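3',5'-cyclic-nucleotide phosphodiesterase 1 (Saccharomyces cerevisiae, PDB 4OJV) belongs to the class-II phosphodiesterases of the metallo-hydrolase/oxidoreductase superfamily, a fold of two mixed beta-sheets flanked by helices, with two zinc ions bound in the model. Local coordinates at residues I24-R29 / S91-Q96; S82-Q87 / R357-L362; N192-Q197 / L257-S262; K236-V241 / E266-V271. All coordinates share one frame; numbering follows the deposited sequence.

How the contacts relate
From the N terminus, contact 1 joins strand 22-27 to helix 92-96 and closes a loop of about sixty residues. Contact 2 opens inside that loop, at 82-87, and ends near the C terminus at 357-362, so the two cross; it sets the loop leading into edge strand 86-88 of one sheet against edge strand 357-360 of the other. Contacts 3 and 4 are nested within contact 2 and cross each other: 192-197 meets helix 256-267, while 236-241 meets the end of that helix and what follows. They touch where Phe260 CZ lies 3.7 Å from Ile240 CG2. Contacts 1 and 4 meet between the sheets, Leu25 CD2 being 3.9 Å from Ile239 CD1.

Contact 1. Residues I24-R29 / S91-Q96; sequences ILKPAR and SKSLLQ
Lys26, on strand 22-27 of the eight-stranded sheet, reaches over to Ser93 in the first turn of helix 92-96. The contact ties one of the two sheets of this metallo-hydrolase fold to the short helix that follows its edge strand 86-88. Polar bonds dominate. Lys26 CG lies between the backbone N and the carbonyl carbon (chi1 64°), and two further bends at chi3 and chi4 hook the chain back, so that NZ faces its own strand as well as the helix. NZ donates to Ser93 OG at 2.9 Å and to Pro27 O at 2.8 Å, the latter bond running almost straight down the carbonyl (173° at the oxygen). Thr30 O and a salt bridge to Glu5 complete the set of oxygens round this buried ammonium group. The helix start is held by an N-cap: Leu94 N gives a bond to Ser91 OG of 3.0 Å, at 163°. Ser91 OG also bonds to Glu5 OE2, the oxygen that pairs with Lys26, so one carboxylate links the lysine to the capping serine. The lysine charge and the helix N terminus nearby would both be expected to favour the ionised form of Glu5. The apolar share is small. The Lys26 chain runs obliquely over the base of Leu94, CD lying 4.1 Å from Leu94 CB, and the rest of Leu94 turns to Thr7 on strand 4-8. Just past the strand, Arg29 sends its guanidinium NH1 to Val2 O, while the Arg29 carbonyl turns to the helix: Arg29 O lies 3.1 Å from Ser93 CB.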
loop_
_atom_site.group_PDB
_atom_site.type_symbol
_atom_site.label_atom_id
_atom_site.label_comp_id
_atom_site.label_asym_id
_atom_site.label_seq_id
_atom_site.Cartn_x
_atom_site.Cartn_y
_atom_site.Cartn_z
ATOM N N ILE A 24 11.594 -9.731 6.043
ATOM C CA ILE A 24 11.840 -9.881 7.474
ATOM C C ILE A 24 13.001 -10.852 7.676
ATOM O O ILE A 24 13.064 -11.893 7.016
ATOM C CB ILE A 24 10.576 -10.403 8.198
ATOM C CG1 ILE A 24 9.391 -9.452 8.009
ATOM C CG2 ILE A 24 10.856 -10.695 9.670
ATOM C CD1 ILE A 24 9.622 -8.054 8.516
ATOM N N LEU A 25 13.900 -10.516 8.596
ATOM C CA LEU A 25 15.053 -11.361 8.906
ATOM C C LEU A 25 15.068 -11.750 10.369
ATOM O O LEU A 25 14.773 -10.921 11.241
ATOM C CB LEU A 25 16.356 -10.614 8.632
ATOM C CG LEU A 25 16.555 -9.907 7.295
ATOM C CD1 LEU A 25 17.905 -9.209 7.254
ATOM C CD2 LEU A 25 16.425 -10.884 6.142
ATOM N N LYS A 26 15.466 -12.993 10.637
ATOM C CA LYS A 26 15.784 -13.427 11.992
ATOM C C LYS A 26 16.784 -14.576 11.914
ATOM O O LYS A 26 16.926 -15.215 10.871
ATOM C CB LYS A 26 14.526 -13.850 12.764
ATOM C CG LYS A 26 13.814 -15.069 12.179
ATOM C CD LYS A 26 12.617 -15.514 13.026
ATOM C CE LYS A 26 13.002 -16.286 14.284
ATOM N NZ LYS A 26 13.684 -17.585 14.006
ATOM N N PRO A 27 17.480 -14.863 13.028
ATOM C CA PRO A 27 18.330 -16.046 13.053
ATOM C C PRO A 27 17.492 -17.305 12.875
ATOM O O PRO A 27 16.346 -17.368 13.328
ATOM C CB PRO A 27 18.931 -16.013 14.463
ATOM C CG PRO A 27 18.880 -14.577 14.866
ATOM C CD PRO A 27 17.588 -14.083 14.276
ATOM N N ALA A 28 18.066 -18.310 12.222
ATOM C CA ALA A 28 17.386 -19.588 12.079
ATOM C C ALA A 28 17.115 -20.236 13.436
ATOM O O ALA A 28 17.912 -20.107 14.375
ATOM C CB ALA A 28 18.198 -20.519 11.203
ATOM N N ARG A 29 15.965 -20.899 13.528
ATOM C CA ARG A 29 15.618 -21.823 14.630
ATOM C C ARG A 29 15.196 -21.182 15.949
ATOM O O ARG A 29 14.364 -21.744 16.658
ATOM C CB ARG A 29 16.746 -22.834 14.887
ATOM C CG ARG A 29 17.006 -23.786 13.730
ATOM C CD ARG A 29 18.246 -24.655 13.949
ATOM N NE ARG A 29 19.476 -23.859 14.008
ATOM C CZ ARG A 29 20.197 -23.482 12.953
ATOM N NH1 ARG A 29 19.845 -23.838 11.722
ATOM N NH2 ARG A 29 21.287 -22.744 13.134
ATOM N N SER A 91 7.833 -19.206 9.702
ATOM C CA SER A 91 8.591 -20.358 10.165
ATOM C C SER A 91 8.043 -20.847 11.489
ATOM O O SER A 91 7.433 -20.086 12.251
ATOM C CB SER A 91 10.072 -20.027 10.325
ATOM O OG SER A 91 10.289 -19.234 11.479
ATOM N N LYS A 92 8.290 -22.121 11.767
ATOM C CA LYS A 92 7.880 -22.705 13.034
ATOM C C LYS A 92 8.436 -21.906 14.211
ATOM O O LYS A 92 7.737 -21.677 15.193
ATOM C CB LYS A 92 8.308 -24.181 13.139
ATOM C CG LYS A 92 7.842 -25.085 12.001
ATOM C CD LYS A 92 6.368 -24.902 11.668
ATOM C CE LYS A 92 6.071 -25.353 10.246
ATOM N NZ LYS A 92 4.775 -24.809 9.749
ATOM N N SER A 93 9.690 -21.473 14.115
ATOM C CA SER A 93 10.300 -20.792 15.253
ATOM C C SER A 93 9.749 -19.379 15.443
ATOM O O SER A 93 9.582 -18.950 16.587
ATOM C CB SER A 93 11.819 -20.812 15.181
ATOM O OG SER A 93 12.282 -20.083 14.071
ATOM N N LEU A 94 9.451 -18.674 14.342
ATOM C CA LEU A 94 8.781 -17.365 14.424
ATOM C C LEU A 94 7.409 -17.531 15.093
ATOM O O LEU A 94 7.045 -16.759 15.983
ATOM C CB LEU A 94 8.651 -16.707 13.035
ATOM C CG LEU A 94 8.240 -15.219 12.909
ATOM C CD1 LEU A 94 8.649 -14.647 11.562
ATOM C CD2 LEU A 94 6.747 -15.002 13.109
ATOM N N LEU A 95 6.667 -18.556 14.680
ATOM C CA LEU A 95 5.344 -18.826 15.254
ATOM C C LEU A 95 5.410 -19.232 16.730
ATOM O O LEU A 95 4.485 -18.941 17.497
ATOM C CB LEU A 95 4.617 -19.897 14.441
ATOM C CG LEU A 95 4.163 -19.449 13.051
ATOM C CD1 LEU A 95 3.747 -20.652 12.224
ATOM C CD2 LEU A 95 3.028 -18.440 13.138
ATOM N N GLN A 96 6.500 -19.892 17.124
ATOM C CA GLN A 96 6.678 -20.342 18.508
ATOM C C GLN A 96 6.673 -19.191 19.516
ATOM O O GLN A 96 6.260 -19.383 20.659
ATOM C CB GLN A 96 7.944 -21.196 18.652
ATOM C CG GLN A 96 8.062 -21.982 19.957
ATOM C CD GLN A 96 6.916 -22.962 20.197
ATOM O OE1 GLN A 96 6.565 -23.245 21.343
ATOM N NE2 GLN A 96 6.338 -23.488 19.121
#

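Contact 2. Residues S82-Q87 / R357-L362; sequences SKLNIQ and RISIAL
Lys83 and Arg357 share the same first torsion, CG anti to the carbonyl carbon (chi1 -66° and -63°), and from there both chains run out nearly straight until they cross. The Lys83 methylene CD comes down over one face of the guanidinium, 3.5 Å above its plane and displaced toward the rim, with Arg357 CZ 3.7 Å from Lys83 CD. This is aliphatic packing on a flat cation, and it carries two like charges close together: Lys83 NZ is 3.6 Å from Arg357 NH2. A salt bridge from Arg357 NH2 to Asp355 probably offsets much of the repulsion. The second meeting point is Leu84 with Ser359. Leu84 has CG anti to its N (chi1 -177°), and the CD2 branch then lies against the serine, 3.6 Å from Ser359 OG and 3.8 Å from Ser359 CB. That hydroxyl is nonetheless engaged, since it bonds to the backbone N of Asp81, while Asp81 OD2 takes Lys83 N. The loop before Lys83 is thereby fastened both to Ser359 and to its own continuation. No hydrogen bond crosses between the segments themselves, and the CA atoms of Leu84 and Ser359 stay 7.7 Å apart: the backbones face each other through side chains and do not pair as strands. Strand 357-360, outermost in the seven-stranded sheet within this chain, pairs with strand 321-325 and lays Ile358 on helix 336-350; strand 86-88, outermost in the other sheet, pairs with strand 365-368, to which the chain crosses over after Leu362.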
loop_
_atom_site.group_PDB
_atom_site.type_symbol
_atom_site.label_atom_id
_atom_site.label_comp_id
_atom_site.label_asym_id
_atom_site.label_seq_id
_atom_site.Cartn_x
_atom_site.Cartn_y
_atom_site.Cartn_z
ATOM N N SER A 82 15.473 -25.702 -7.838
ATOM C CA SER A 82 15.005 -26.935 -7.205
ATOM C C SER A 82 15.648 -27.236 -5.849
ATOM O O SER A 82 15.115 -28.035 -5.077
ATOM C CB SER A 82 15.206 -28.128 -8.141
ATOM O OG SER A 82 16.584 -28.351 -8.353
ATOM N N LYS A 83 16.783 -26.604 -5.560
ATOM C CA LYS A 83 17.497 -26.843 -4.302
ATOM C C LYS A 83 17.187 -25.809 -3.218
ATOM O O LYS A 83 17.701 -25.900 -2.103
ATOM C CB LYS A 83 19.008 -26.935 -4.546
ATOM C CG LYS A 83 19.393 -28.143 -5.384
ATOM C CD LYS A 83 20.884 -28.217 -5.642
ATOM C CE LYS A 83 21.214 -29.433 -6.494
ATOM N NZ LYS A 83 22.648 -29.470 -6.887
ATOM N N LEU A 84 16.339 -24.835 -3.537
ATOM C CA LEU A 84 16.043 -23.764 -2.592
ATOM C C LEU A 84 15.276 -24.277 -1.385
ATOM O O LEU A 84 14.256 -24.943 -1.520
ATOM C CB LEU A 84 15.246 -22.653 -3.276
ATOM C CG LEU A 84 14.933 -21.437 -2.402
ATOM C CD1 LEU A 84 16.208 -20.674 -2.058
ATOM C CD2 LEU A 84 13.931 -20.547 -3.123
ATOM N N ASN A 85 15.774 -23.931 -0.201
ATOM C CA ASN A 85 15.116 -24.278 1.039
ATOM C C ASN A 85 14.065 -23.202 1.341
ATOM O O ASN A 85 14.385 -22.114 1.841
ATOM C CB ASN A 85 16.159 -24.381 2.157
ATOM C CG ASN A 85 15.620 -25.030 3.413
ATOM O OD1 ASN A 85 14.414 -25.059 3.647
ATOM N ND2 ASN A 85 16.527 -25.558 4.239
ATOM N N ILE A 86 12.816 -23.518 1.025
ATOM C CA ILE A 86 11.707 -22.575 1.103
ATOM C C ILE A 86 10.493 -23.260 1.711
ATOM O O ILE A 86 10.261 -24.457 1.494
ATOM C CB ILE A 86 11.379 -22.001 -0.302
ATOM C CG1 ILE A 86 10.246 -20.963 -0.262
ATOM C CG2 ILE A 86 11.095 -23.120 -1.306
ATOM C CD1 ILE A 86 10.089 -20.204 -1.567
ATOM N N GLN A 87 9.721 -22.505 2.477
ATOM C CA GLN A 87 8.465 -22.998 3.002
ATOM C C GLN A 87 7.396 -21.934 2.869
ATOM O O GLN A 87 7.694 -20.745 2.909
ATOM C CB GLN A 87 8.622 -23.412 4.466
ATOM C CG GLN A 87 9.672 -24.493 4.716
ATOM C CD GLN A 87 9.193 -25.907 4.407
ATOM O OE1 GLN A 87 8.752 -26.203 3.292
ATOM N NE2 GLN A 87 9.296 -26.784 5.387
ATOM N N ARG A 357 22.486 -20.593 -8.483
ATOM C CA ARG A 357 21.114 -21.024 -8.221
ATOM C C ARG A 357 20.210 -19.805 -8.135
ATOM O O ARG A 357 20.306 -19.013 -7.192
ATOM C CB ARG A 357 21.052 -21.846 -6.937
ATOM C CG ARG A 357 21.863 -23.122 -7.049
ATOM C CD ARG A 357 22.386 -23.595 -5.720
ATOM N NE ARG A 357 23.288 -24.723 -5.922
ATOM C CZ ARG A 357 23.480 -25.686 -5.033
ATOM N NH1 ARG A 357 22.830 -25.665 -3.875
ATOM N NH2 ARG A 357 24.315 -26.677 -5.312
ATOM N N ILE A 358 19.365 -19.639 -9.149
ATOM C CA ILE A 358 18.540 -18.443 -9.301
ATOM C C ILE A 358 17.088 -18.790 -9.017
ATOM O O ILE A 358 16.547 -19.752 -9.564
ATOM C CB ILE A 358 18.698 -17.807 -10.701
ATOM C CG1 ILE A 358 20.183 -17.655 -11.069
ATOM C CG2 ILE A 358 17.959 -16.472 -10.753
ATOM C CD1 ILE A 358 20.427 -17.092 -12.454
ATOM N N SER A 359 16.474 -17.996 -8.142
ATOM C CA SER A 359 15.072 -18.148 -7.780
ATOM C C SER A 359 14.428 -16.774 -7.770
ATOM O O SER A 359 15.097 -15.771 -7.525
ATOM C CB SER A 359 14.932 -18.754 -6.377
ATOM O OG SER A 359 15.536 -20.031 -6.293
ATOM N N ILE A 360 13.124 -16.725 -8.006
ATOM C CA ILE A 360 12.361 -15.490 -7.822
ATOM C C ILE A 360 11.840 -15.472 -6.391
ATOM O O ILE A 360 11.335 -16.485 -5.907
ATOM C CB ILE A 360 11.165 -15.404 -8.810
ATOM C CG1 ILE A 360 11.612 -15.598 -10.272
ATOM C CG2 ILE A 360 10.392 -14.102 -8.621
ATOM C CD1 ILE A 360 12.559 -14.552 -10.821
ATOM N N ALA A 361 11.950 -14.320 -5.724
ATOM C CA ALA A 361 11.359 -14.117 -4.397
ATOM C C ALA A 361 9.842 -14.176 -4.471
ATOM O O ALA A 361 9.237 -13.487 -5.289
ATOM C CB ALA A 361 11.778 -12.773 -3.819
ATOM N N LEU A 362 9.240 -14.999 -3.615
ATOM C CA LEU A 362 7.791 -15.180 -3.586
ATOM C C LEU A 362 7.209 -14.768 -2.254
ATOM O O LEU A 362 7.560 -15.326 -1.207
ATOM C CB LEU A 362 7.417 -16.636 -3.867
ATOM C CG LEU A 362 7.780 -17.218 -5.236
ATOM C CD1 LEU A 362 7.497 -18.715 -5.277
ATOM C CD2 LEU A 362 7.041 -16.488 -6.347
#

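Contact 3. Residues N192-Q197 / L257-S262; sequences NPKEVQ and LEEFWS
Lys194 occupies the third position of a type II beta turn from Asn192 to Glu195, with the positive phi (70°) that this place requires, and faces the helix turn holding Glu259, the nearest CA pair being Lys194 and Phe260 at 8.9 Å. A single salt bridge joins the two at the surface. Lys194 NZ donates to Glu259 OE1 at 2.8 Å, meeting the oxygen nearly head-on along its C-O bond. The lysine chain runs out from the turn and bends at the end (chi4 -62°), turning NZ onto the carboxylate, with Lys194 CE 3.6 Å from Glu259 OE1. Glu259, extended beyond CG, rises from the helix to meet it at an angle. Its other oxygen, OE2, lies close to the carboxylate of Glu254, a like-charge pair that the lysine probably moderates. Each segment also has a polar brace of its own. In the turn, Asn192 ND2 reaches Glu195 OE1 at 3.2 Å and 165°; the oxygen lies close to the amide plane, whereas the donor stands above the carboxylate plane. In the helix, Ser262 OG folds back to Glu258 O at 2.8 Å and shares that carbonyl with Ser262 N, the two donors coming from opposite faces. On the inner side of the same helix Phe260 meets Phe227 and Phe209 edge-to-face, and Trp261 packs on helix 297-311, its NE1 bonded to Glu303. Helix 256-267 therefore lies over strands 204-215 and 222-232, and the turn is held beside it by backbone bonding of Lys194 with Pro208 on strand 204-215.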
loop_
_atom_site.group_PDB
_atom_site.type_symbol
_atom_site.label_atom_id
_atom_site.label_comp_id
_atom_site.label_asym_id
_atom_site.label_seq_id
_atom_site.Cartn_x
_atom_site.Cartn_y
_atom_site.Cartn_z
ATOM N N ASN A 192 26.459 5.180 8.798
ATOM C CA ASN A 192 27.588 5.597 7.976
ATOM C C ASN A 192 27.852 4.566 6.890
ATOM O O ASN A 192 27.878 3.367 7.172
ATOM C CB ASN A 192 28.849 5.761 8.827
ATOM C CG ASN A 192 28.723 6.866 9.855
ATOM O OD1 ASN A 192 28.186 7.937 9.574
ATOM N ND2 ASN A 192 29.227 6.611 11.055
ATOM N N PRO A 193 28.075 5.026 5.647
ATOM C CA PRO A 193 28.333 4.085 4.565
ATOM C C PRO A 193 29.657 3.333 4.749
ATOM O O PRO A 193 30.644 3.905 5.250
ATOM C CB PRO A 193 28.387 4.982 3.321
ATOM C CG PRO A 193 28.800 6.315 3.839
ATOM C CD PRO A 193 28.158 6.426 5.193
ATOM N N LYS A 194 29.665 2.064 4.343
ATOM C CA LYS A 194 30.862 1.207 4.335
ATOM C C LYS A 194 31.361 0.801 5.724
ATOM O O LYS A 194 32.385 0.128 5.835
ATOM C CB LYS A 194 32.011 1.852 3.542
ATOM C CG LYS A 194 31.622 2.389 2.175
ATOM C CD LYS A 194 32.833 2.942 1.436
ATOM C CE LYS A 194 32.428 4.007 0.431
ATOM N NZ LYS A 194 31.531 3.479 -0.634
ATOM N N GLU A 195 30.649 1.206 6.771
ATOM C CA GLU A 195 31.078 0.977 8.149
ATOM C C GLU A 195 30.334 -0.203 8.754
ATOM O O GLU A 195 29.112 -0.329 8.596
ATOM C CB GLU A 195 30.837 2.238 8.979
ATOM C CG GLU A 195 31.485 2.251 10.356
ATOM C CD GLU A 195 31.146 3.512 11.130
ATOM O OE1 GLU A 195 30.047 3.576 11.721
ATOM O OE2 GLU A 195 31.978 4.441 11.146
ATOM N N VAL A 196 31.084 -1.070 9.430
ATOM C CA VAL A 196 30.515 -2.214 10.121
ATOM C C VAL A 196 29.819 -1.698 11.365
ATOM O O VAL A 196 30.457 -1.176 12.289
ATOM C CB VAL A 196 31.585 -3.270 10.495
ATOM C CG1 VAL A 196 30.964 -4.421 11.274
ATOM C CG2 VAL A 196 32.285 -3.795 9.251
ATOM N N GLN A 197 28.500 -1.821 11.363
ATOM C CA GLN A 197 27.685 -1.368 12.466
ATOM C C GLN A 197 26.981 -2.577 13.097
ATOM O O GLN A 197 26.958 -3.662 12.509
ATOM C CB GLN A 197 26.775 -0.226 11.975
ATOM C CG GLN A 197 27.593 1.057 11.748
ATOM C CD GLN A 197 27.142 1.949 10.586
ATOM O OE1 GLN A 197 27.129 1.544 9.408
ATOM N NE2 GLN A 197 26.815 3.195 10.913
ATOM N N LEU A 257 29.008 0.134 -7.556
ATOM C CA LEU A 257 28.868 -1.320 -7.620
ATOM C C LEU A 257 30.213 -2.044 -7.596
ATOM O O LEU A 257 30.352 -3.041 -6.902
ATOM C CB LEU A 257 28.017 -1.749 -8.816
ATOM C CG LEU A 257 26.515 -1.506 -8.612
ATOM C CD1 LEU A 257 25.774 -1.576 -9.933
ATOM C CD2 LEU A 257 25.910 -2.478 -7.602
ATOM N N GLU A 258 31.202 -1.536 -8.334
ATOM C CA GLU A 258 32.544 -2.107 -8.277
ATOM C C GLU A 258 33.100 -2.077 -6.853
ATOM O O GLU A 258 33.670 -3.066 -6.400
ATOM C CB GLU A 258 33.483 -1.394 -9.254
ATOM C CG GLU A 258 34.825 -2.085 -9.459
ATOM C CD GLU A 258 35.624 -1.474 -10.594
ATOM O OE1 GLU A 258 35.750 -0.228 -10.642
ATOM O OE2 GLU A 258 36.127 -2.242 -11.439
ATOM N N GLU A 259 32.922 -0.954 -6.158
ATOM C CA GLU A 259 33.311 -0.841 -4.751
ATOM C C GLU A 259 32.620 -1.922 -3.920
ATOM O O GLU A 259 33.248 -2.578 -3.087
ATOM C CB GLU A 259 32.958 0.537 -4.187
ATOM C CG GLU A 259 33.749 1.698 -4.766
ATOM C CD GLU A 259 33.319 3.036 -4.195
ATOM O OE1 GLU A 259 32.844 3.075 -3.040
ATOM O OE2 GLU A 259 33.461 4.052 -4.904
ATOM N N PHE A 260 31.324 -2.113 -4.156
ATOM C CA PHE A 260 30.573 -3.095 -3.400
ATOM C C PHE A 260 31.063 -4.524 -3.650
ATOM O O PHE A 260 31.348 -5.260 -2.695
ATOM C CB PHE A 260 29.072 -2.997 -3.675
ATOM C CG PHE A 260 28.280 -3.981 -2.873
ATOM C CD1 PHE A 260 28.064 -3.748 -1.516
ATOM C CD2 PHE A 260 27.823 -5.168 -3.431
ATOM C CE1 PHE A 260 27.371 -4.664 -0.741
ATOM C CE2 PHE A 260 27.134 -6.087 -2.663
ATOM C CZ PHE A 260 26.912 -5.836 -1.320
ATOM N N TRP A 261 31.151 -4.927 -4.920
ATOM C CA TRP A 261 31.565 -6.296 -5.222
ATOM C C TRP A 261 32.969 -6.565 -4.768
ATOM O O TRP A 261 33.271 -7.672 -4.333
ATOM C CB TRP A 261 31.426 -6.636 -6.702
ATOM C CG TRP A 261 30.049 -6.426 -7.278
ATOM C CD1 TRP A 261 29.713 -5.669 -8.394
ATOM C CD2 TRP A 261 28.778 -6.988 -6.796
ATOM N NE1 TRP A 261 28.358 -5.714 -8.627
ATOM C CE2 TRP A 261 27.741 -6.488 -7.705
ATOM C CE3 TRP A 261 28.410 -7.827 -5.747
ATOM C CZ2 TRP A 261 26.401 -6.820 -7.545
ATOM C CZ3 TRP A 261 27.056 -8.157 -5.599
ATOM C CH2 TRP A 261 26.079 -7.657 -6.475
ATOM N N SER A 262 33.828 -5.551 -4.864
ATOM C CA SER A 262 35.208 -5.674 -4.389
ATOM C C SER A 262 35.236 -5.932 -2.886
ATOM O O SER A 262 35.974 -6.797 -2.410
ATOM C CB SER A 262 36.018 -4.427 -4.737
ATOM O OG SER A 262 36.155 -4.287 -6.141
#

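Contact 4. Residues K236-V241 / E266-V271; sequences KDCIIV and ENIPLV
Cys238 lays the side of its sulfur against Ile268, the first residue to leave helical geometry after helix 256-267, with the Cys238 CB-SG bond running across the direction to the isoleucine. With Cys238 SG anti to its carbonyl carbon (chi1 -58°), the sulfur lies against three carbons of the isoleucine at once: Ile268 CG1, CG2 and CD1 are each 3.9 Å from Cys238 SG. The two CB atoms are turned toward each other's segments, and Ile268 offers both branches to the same side of the sulfur, CG2 anti to its N and CG1 beside it (chi1 -54°). The packing is apolar and buried. A second, polar link lies farther along: Asp237 OD1 and Val271 O, 4.4 Å apart, are both acceptors, and a water joins them, donating to Asp237 OD1 at 2.8 Å and to Val271 O at 2.9 Å. OD1 also bonds to His272 ND1, while OD2 forms a salt bridge with Lys274, so both carboxylate oxygens are occupied. These bonds fix the aspartate against the chain that leads into the next strand. Together the segments belong to a beta-alpha-beta crossover: strand 238-242, helix 256-267 and strand 273-279. Cys238 pairs through its backbone with His272 and Lys274, Ile268 also packs on Ile229 of strand 222-232 and bonds through its O to Tyr311, and the other face of strand 238-242 sets Ile239 on Phe4 and Ile6 of strand 4-8.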
loop_
_atom_site.group_PDB
_atom_site.type_symbol
_atom_site.label_atom_id
_atom_site.label_comp_id
_atom_site.label_asym_id
_atom_site.label_seq_id
_atom_site.Cartn_x
_atom_site.Cartn_y
_atom_site.Cartn_z
ATOM N N LYS A 236 30.037 -16.430 10.644
ATOM C CA LYS A 236 30.614 -15.614 9.565
ATOM C C LYS A 236 29.780 -15.665 8.278
ATOM O O LYS A 236 30.162 -15.088 7.265
ATOM C CB LYS A 236 32.099 -15.948 9.294
ATOM C CG LYS A 236 33.003 -15.870 10.520
ATOM C CD LYS A 236 33.007 -14.489 11.153
ATOM C CE LYS A 236 33.827 -14.477 12.434
ATOM N NZ LYS A 236 33.458 -13.315 13.287
ATOM N N ASP A 237 28.645 -16.353 8.324
ATOM C CA ASP A 237 27.736 -16.367 7.173
ATOM C C ASP A 237 27.061 -15.016 6.975
ATOM O O ASP A 237 26.739 -14.316 7.939
ATOM C CB ASP A 237 26.674 -17.453 7.313
ATOM C CG ASP A 237 27.198 -18.848 7.012
ATOM O OD1 ASP A 237 28.396 -19.015 6.681
ATOM O OD2 ASP A 237 26.380 -19.783 7.110
ATOM N N CYS A 238 26.863 -14.658 5.708
ATOM C CA CYS A 238 26.288 -13.376 5.330
ATOM C C CYS A 238 25.169 -13.527 4.321
ATOM O O CYS A 238 25.143 -14.471 3.521
ATOM C CB CYS A 238 27.340 -12.487 4.677
ATOM S SG CYS A 238 28.781 -12.160 5.697
ATOM N N ILE A 239 24.258 -12.560 4.343
ATOM C CA ILE A 239 23.329 -12.353 3.243
ATOM C C ILE A 239 23.427 -10.897 2.801
ATOM O O ILE A 239 23.762 -10.019 3.594
ATOM C CB ILE A 239 21.872 -12.722 3.611
ATOM C CG1 ILE A 239 21.432 -11.993 4.893
ATOM C CG2 ILE A 239 21.700 -14.238 3.695
ATOM C CD1 ILE A 239 19.960 -12.120 5.217
ATOM N N ILE A 240 23.140 -10.661 1.526
ATOM C CA ILE A 240 23.116 -9.320 0.957
ATOM C C ILE A 240 21.674 -9.040 0.553
ATOM O O ILE A 240 21.070 -9.829 -0.165
ATOM C CB ILE A 240 24.038 -9.210 -0.274
ATOM C CG1 ILE A 240 25.495 -9.459 0.126
ATOM C CG2 ILE A 240 23.880 -7.855 -0.961
ATOM C CD1 ILE A 240 26.445 -9.638 -1.045
ATOM N N VAL A 241 21.123 -7.933 1.043
ATOM C CA VAL A 241 19.738 -7.581 0.746
ATOM C C VAL A 241 19.761 -6.194 0.118
ATOM O O VAL A 241 20.194 -5.228 0.751
ATOM C CB VAL A 241 18.835 -7.634 2.003
ATOM C CG1 VAL A 241 17.383 -7.442 1.605
ATOM C CG2 VAL A 241 18.995 -8.958 2.743
ATOM N N GLU A 266 36.575 -9.390 -1.183
ATOM C CA GLU A 266 37.702 -9.277 -0.251
ATOM C C GLU A 266 37.361 -9.850 1.123
ATOM O O GLU A 266 38.195 -10.509 1.758
ATOM C CB GLU A 266 38.171 -7.826 -0.110
ATOM C CG GLU A 266 39.377 -7.681 0.812
ATOM C CD GLU A 266 39.959 -6.276 0.861
ATOM O OE1 GLU A 266 39.246 -5.314 0.515
ATOM O OE2 GLU A 266 41.133 -6.136 1.265
ATOM N N ASN A 267 36.132 -9.611 1.577
ATOM C CA ASN A 267 35.799 -9.812 2.982
ATOM C C ASN A 267 34.905 -10.991 3.309
ATOM O O ASN A 267 34.847 -11.422 4.461
ATOM C CB ASN A 267 35.215 -8.525 3.562
ATOM C CG ASN A 267 36.231 -7.409 3.601
ATOM O OD1 ASN A 267 37.214 -7.478 4.349
ATOM N ND2 ASN A 267 36.023 -6.388 2.783
ATOM N N ILE A 268 34.204 -11.507 2.304
ATOM C CA ILE A 268 33.239 -12.579 2.508
ATOM C C ILE A 268 33.541 -13.716 1.539
ATOM O O ILE A 268 33.212 -13.627 0.363
ATOM C CB ILE A 268 31.786 -12.100 2.278
ATOM C CG1 ILE A 268 31.464 -10.860 3.129
ATOM C CG2 ILE A 268 30.819 -13.240 2.570
ATOM C CD1 ILE A 268 30.219 -10.101 2.700
ATOM N N PRO A 269 34.168 -14.798 2.026
ATOM C CA PRO A 269 34.369 -15.944 1.141
ATOM C C PRO A 269 33.043 -16.443 0.568
ATOM O O PRO A 269 32.028 -16.414 1.261
ATOM C CB PRO A 269 35.004 -16.993 2.063
ATOM C CG PRO A 269 35.661 -16.193 3.137
ATOM C CD PRO A 269 34.735 -15.025 3.367
ATOM N N LEU A 270 33.048 -16.895 -0.684
ATOM C CA LEU A 270 31.815 -17.300 -1.347
ATOM C C LEU A 270 31.010 -18.315 -0.534
ATOM O O LEU A 270 29.785 -18.233 -0.479
ATOM C CB LEU A 270 32.101 -17.834 -2.757
ATOM C CG LEU A 270 30.855 -18.207 -3.572
ATOM C CD1 LEU A 270 29.951 -17.001 -3.782
ATOM C CD2 LEU A 270 31.216 -18.835 -4.911
ATOM N N VAL A 271 31.701 -19.260 0.106
ATOM C CA VAL A 271 31.034 -20.272 0.918
ATOM C C VAL A 271 30.218 -19.657 2.071
ATOM O O VAL A 271 29.230 -20.250 2.510
ATOM C CB VAL A 271 32.028 -21.358 1.409
ATOM C CG1 VAL A 271 33.032 -20.794 2.407
ATOM C CG2 VAL A 271 31.291 -22.559 1.983
HETATM O O HOH W 1 28.858 -21.273 5.146
#